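Local coordinates for ADP-ribosylation factor-binding protein GGA2 (Saccharomyces cerevisiae, PDB 3MNM) that may help regulate membrane traffic through the trans-Golgi network and, through the GAE domain described here, probably binds accessory proteins, at residues A[17-22]-A[103-108]. Sequence-based numbering, arbitrary orientation. Where two conformers were deposited one is given.
Sequences PNLKIE and VNYSVN
Tyr105 holds its CG between the backbone N and the carbonyl carbon, and Leu19, facing it, has CG anti to its own backbone N (chi1 -178°). From these starting points the two side chains run alongside each other in opposite senses. Leu19 CD2 comes obliquely against the ring at 3.8 Å from Tyr105 CE1. The same methyl meets Val103 CG1 at 3.8 Å, the leucine and valine side chains touching tip to tip. Leucine suits this buried place: it is wholly apolar, and its CD2 methyl packs against both the ring and the valine. Further along, Ile21 brings CD1 to 4.2 Å from Val103 CG1, a looser contact made by the far end of the isoleucine, whose CD1 gives it the length to approach across the layer.

Strands 19-27 and 100-107 belong to the two different sheets of the Ig-like beta sandwich of the GAE domain. Their local axes lie 10.8 Å apart at 146°, so side chains rather than backbone bonds join the layers, and alternate residues of each strand turn inward: Leu19 and Ile21 on one, Val103, Tyr105 and Val107 on the other.

Just before strand 19-27 begins, Asn18 brings its amide up to the phenol, the amide and ring planes 87° apart. Its ND2 gives Tyr105 OH a weak hydrogen bond of 3.3 Å, and packs 3.6 Å from Val107 CG1. Tyrosine fits here because its ring fills the apolar layer while its hydroxyl reaches polar groups; its stronger polar partner is Glu114 of the adjoining strand 110-117. An alanine in place of Tyr105 would probably open a gap beside Leu19 CD2, leave Glu114 without its hydroxyl partner and cost the Asn18 amide a weak one.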
ATOM      1  N   PRO A  17      -8.755  -3.699  12.022  1.00 15.07           N
ATOM      2  CA  PRO A  17      -8.667  -4.812  12.977  1.00 17.43           C
ATOM      3  C   PRO A  17      -7.778  -5.937  12.448  1.00 23.38           C
ATOM      4  O   PRO A  17      -7.201  -6.681  13.240  1.00 19.13           O
ATOM      5  CB  PRO A  17     -10.112  -5.303  13.080  1.00 20.51           C
ATOM      6  CG  PRO A  17     -10.954  -4.097  12.697  1.00 22.12           C
ATOM      7  CD  PRO A  17     -10.147  -3.386  11.651  1.00 17.28           C
ATOM      8  N   ASN A  18      -7.665  -6.055  11.127  1.00 15.58           N
ATOM      9  CA  ASN A  18      -6.941  -7.194  10.538  1.00 14.03           C
ATOM     10  C   ASN A  18      -5.638  -6.843   9.834  1.00 17.37           C
ATOM     11  O   ASN A  18      -4.789  -7.714   9.652  1.00 15.97           O
ATOM     12  CB  ASN A  18      -7.811  -7.910   9.510  1.00 15.93           C
ATOM     13  CG  ASN A  18      -9.152  -8.314  10.057  1.00 24.18           C
ATOM     14  OD1 ASN A  18      -9.241  -8.920  11.121  1.00 24.84           O
ATOM     15  ND2 ASN A  18     -10.213  -7.999   9.312  1.00 29.57           N
ATOM     16  N   LEU A  19      -5.487  -5.592   9.396  1.00 13.72           N
ATOM     17  CA  LEU A  19      -4.474  -5.278   8.397  1.00 11.59           C
ATOM     18  C   LEU A  19      -3.846  -3.913   8.610  1.00 15.55           C
ATOM     19  O   LEU A  19      -4.548  -2.907   8.767  1.00 16.64           O
ATOM     20  CB  LEU A  19      -5.084  -5.334   6.981  1.00 10.70           C
ATOM     21  CG  LEU A  19      -4.130  -5.079   5.804  1.00 11.91           C
ATOM     22  CD1 LEU A  19      -3.117  -6.230   5.662  1.00 16.31           C
ATOM     23  CD2 LEU A  19      -4.885  -4.877   4.484  1.00 11.64           C
ATOM     24  N   LYS A  20      -2.525  -3.893   8.595  1.00 11.92           N
ATOM     25  CA  LYS A  20      -1.771  -2.650   8.667  1.00 14.16           C
ATOM     26  C   LYS A  20      -1.107  -2.381   7.318  1.00 18.14           C
ATOM     27  O   LYS A  20      -0.442  -3.252   6.768  1.00 15.27           O
ATOM     28  CB  LYS A  20      -0.728  -2.739   9.782  1.00 16.22           C
ATOM     29  CG  LYS A  20       0.218  -1.549   9.874  1.00 21.01           C
ATOM     30  CD  LYS A  20       1.330  -1.861  10.881  1.00 25.14           C
ATOM     31  CE  LYS A  20       1.585  -0.734  11.858  1.00 40.39           C
ATOM     32  NZ  LYS A  20       2.629  -1.140  12.865  1.00 37.07           N
ATOM     33  N   ILE A  21      -1.312  -1.182   6.772  1.00 12.40           N
ATOM     34  CA  ILE A  21      -0.703  -0.805   5.501  1.00 11.03           C
ATOM     35  C   ILE A  21       0.236   0.360   5.728  1.00 16.72           C
ATOM     36  O   ILE A  21      -0.164   1.364   6.324  1.00 14.92           O
ATOM     37  CB  ILE A  21      -1.750  -0.375   4.438  1.00 10.72           C
ATOM     38  CG1 ILE A  21      -2.854  -1.434   4.277  1.00 12.46           C
ATOM     39  CG2 ILE A  21      -1.040  -0.022   3.100  1.00 11.75           C
ATOM     40  CD1 ILE A  21      -3.997  -1.017   3.322  1.00 11.67           C
ATOM     41  N   GLU A  22       1.476   0.223   5.269  1.00 11.76           N
ATOM     42  CA  GLU A  22       2.465   1.301   5.347  1.00 14.45           C
ATOM     43  C   GLU A  22       3.125   1.566   3.993  1.00 17.92           C
ATOM     44  O   GLU A  22       3.268   0.655   3.178  1.00 13.78           O
ATOM     45  CB  GLU A  22       3.553   0.959   6.373  1.00 16.01           C
ATOM     46  CG  GLU A  22       3.043   0.748   7.782  1.00 15.30           C
ATOM     47  CD  GLU A  22       4.096   0.129   8.683  1.00 23.93           C
ATOM     48  OE1 GLU A  22       4.600  -0.963   8.340  1.00 19.85           O
ATOM     49  OE2 GLU A  22       4.424   0.731   9.732  1.00 22.00           O
ATOM     50  N   VAL A 103      -8.234  -2.058  -0.738  1.00  9.86           N
ATOM     51  CA  VAL A 103      -7.749  -3.417  -0.546  1.00  9.83           C
ATOM     52  C   VAL A 103      -8.932  -4.351  -0.283  1.00 11.76           C
ATOM     53  O   VAL A 103      -9.872  -4.010   0.438  1.00 11.65           O
ATOM     54  CB  VAL A 103      -6.675  -3.497   0.581  1.00  9.06           C
ATOM     55  CG1 VAL A 103      -7.297  -3.286   1.959  1.00  9.35           C
ATOM     56  CG2 VAL A 103      -5.914  -4.836   0.517  1.00 10.64           C
ATOM     57  N   ASN A 104      -8.896  -5.518  -0.916  1.00  7.87           N
ATOM     58  CA  ASN A 104      -9.894  -6.560  -0.685  1.00  7.99           C
ATOM     59  C   ASN A 104      -9.119  -7.802  -0.303  1.00  9.87           C
ATOM     60  O   ASN A 104      -8.076  -8.072  -0.890  1.00 10.22           O
ATOM     61  CB  ASN A 104     -10.683  -6.852  -1.969  1.00 12.03           C
ATOM     62  CG  ASN A 104     -11.644  -5.749  -2.320  1.00 12.16           C
ATOM     63  OD1 ASN A 104     -11.249  -4.750  -2.914  1.00 14.14           O
ATOM     64  ND2 ASN A 104     -12.913  -5.908  -1.935  1.00 13.78           N
ATOM     65  N   TYR A 105      -9.604  -8.534   0.689  1.00  9.76           N
ATOM     66  CA  TYR A 105      -8.919  -9.747   1.117  1.00 14.56           C
ATOM     67  C   TYR A 105      -9.876 -10.640   1.886  1.00 13.79           C
ATOM     68  O   TYR A 105     -10.992 -10.233   2.230  1.00 13.17           O
ATOM     69  CB  TYR A 105      -7.689  -9.404   1.974  1.00 10.49           C
ATOM     70  CG  TYR A 105      -8.003  -8.620   3.230  1.00 11.31           C
ATOM     71  CD1 TYR A 105      -8.026  -7.225   3.210  1.00 12.67           C
ATOM     72  CD2 TYR A 105      -8.267  -9.266   4.436  1.00 14.06           C
ATOM     73  CE1 TYR A 105      -8.316  -6.495   4.352  1.00 13.50           C
ATOM     74  CE2 TYR A 105      -8.550  -8.538   5.592  1.00 17.77           C
ATOM     75  CZ  TYR A 105      -8.570  -7.156   5.539  1.00 20.60           C
ATOM     76  OH  TYR A 105      -8.865  -6.431   6.677  1.00 17.14           O
ATOM     77  N   SER A 106      -9.443 -11.868   2.153  1.00 10.83           N
ATOM     78  CA  SER A 106     -10.225 -12.816   2.942  0.70 15.55           C
ATOM     79  C   SER A 106      -9.547 -13.059   4.289  1.00 15.53           C
ATOM     80  O   SER A 106      -8.320 -13.179   4.349  1.00 13.96           O
ATOM     81  CB  SER A 106     -10.324 -14.155   2.192  0.70 14.74           C
ATOM     82  OG  SER A 106     -10.656 -13.977   0.827  0.70 12.33           O
ATOM     83  N   VAL A 107     -10.334 -13.155   5.356  1.00 16.57           N
ATOM     84  CA  VAL A 107      -9.808 -13.511   6.675  1.00 17.24           C
ATOM     85  C   VAL A 107     -10.944 -14.131   7.497  1.00 17.90           C
ATOM     86  O   VAL A 107     -12.089 -13.690   7.412  1.00 22.23           O
ATOM     87  CB  VAL A 107      -9.178 -12.295   7.410  1.00 22.55           C
ATOM     88  CG1 VAL A 107     -10.239 -11.248   7.738  1.00 19.88           C
ATOM     89  CG2 VAL A 107      -8.457 -12.738   8.680  1.00 23.44           C
ATOM     90  N   ASN A 108     -10.639 -15.180   8.259  1.00 23.53           N
ATOM     91  CA  ASN A 108     -11.681 -15.880   9.029  1.00 29.41           C
ATOM     92  C   ASN A 108     -12.872 -16.368   8.183  1.00 31.35           C
ATOM     93  O   ASN A 108     -14.015 -16.356   8.641  1.00 34.37           O
ATOM     94  CB  ASN A 108     -12.202 -14.983  10.158  1.00 31.67           C
ATOM     95  CG  ASN A 108     -11.106 -14.513  11.095  1.00 30.87           C
ATOM     96  OD1 ASN A 108     -10.333 -15.316  11.617  1.00 37.93           O
ATOM     97  ND2 ASN A 108     -11.047 -13.205  11.330  1.00 35.13           N
TER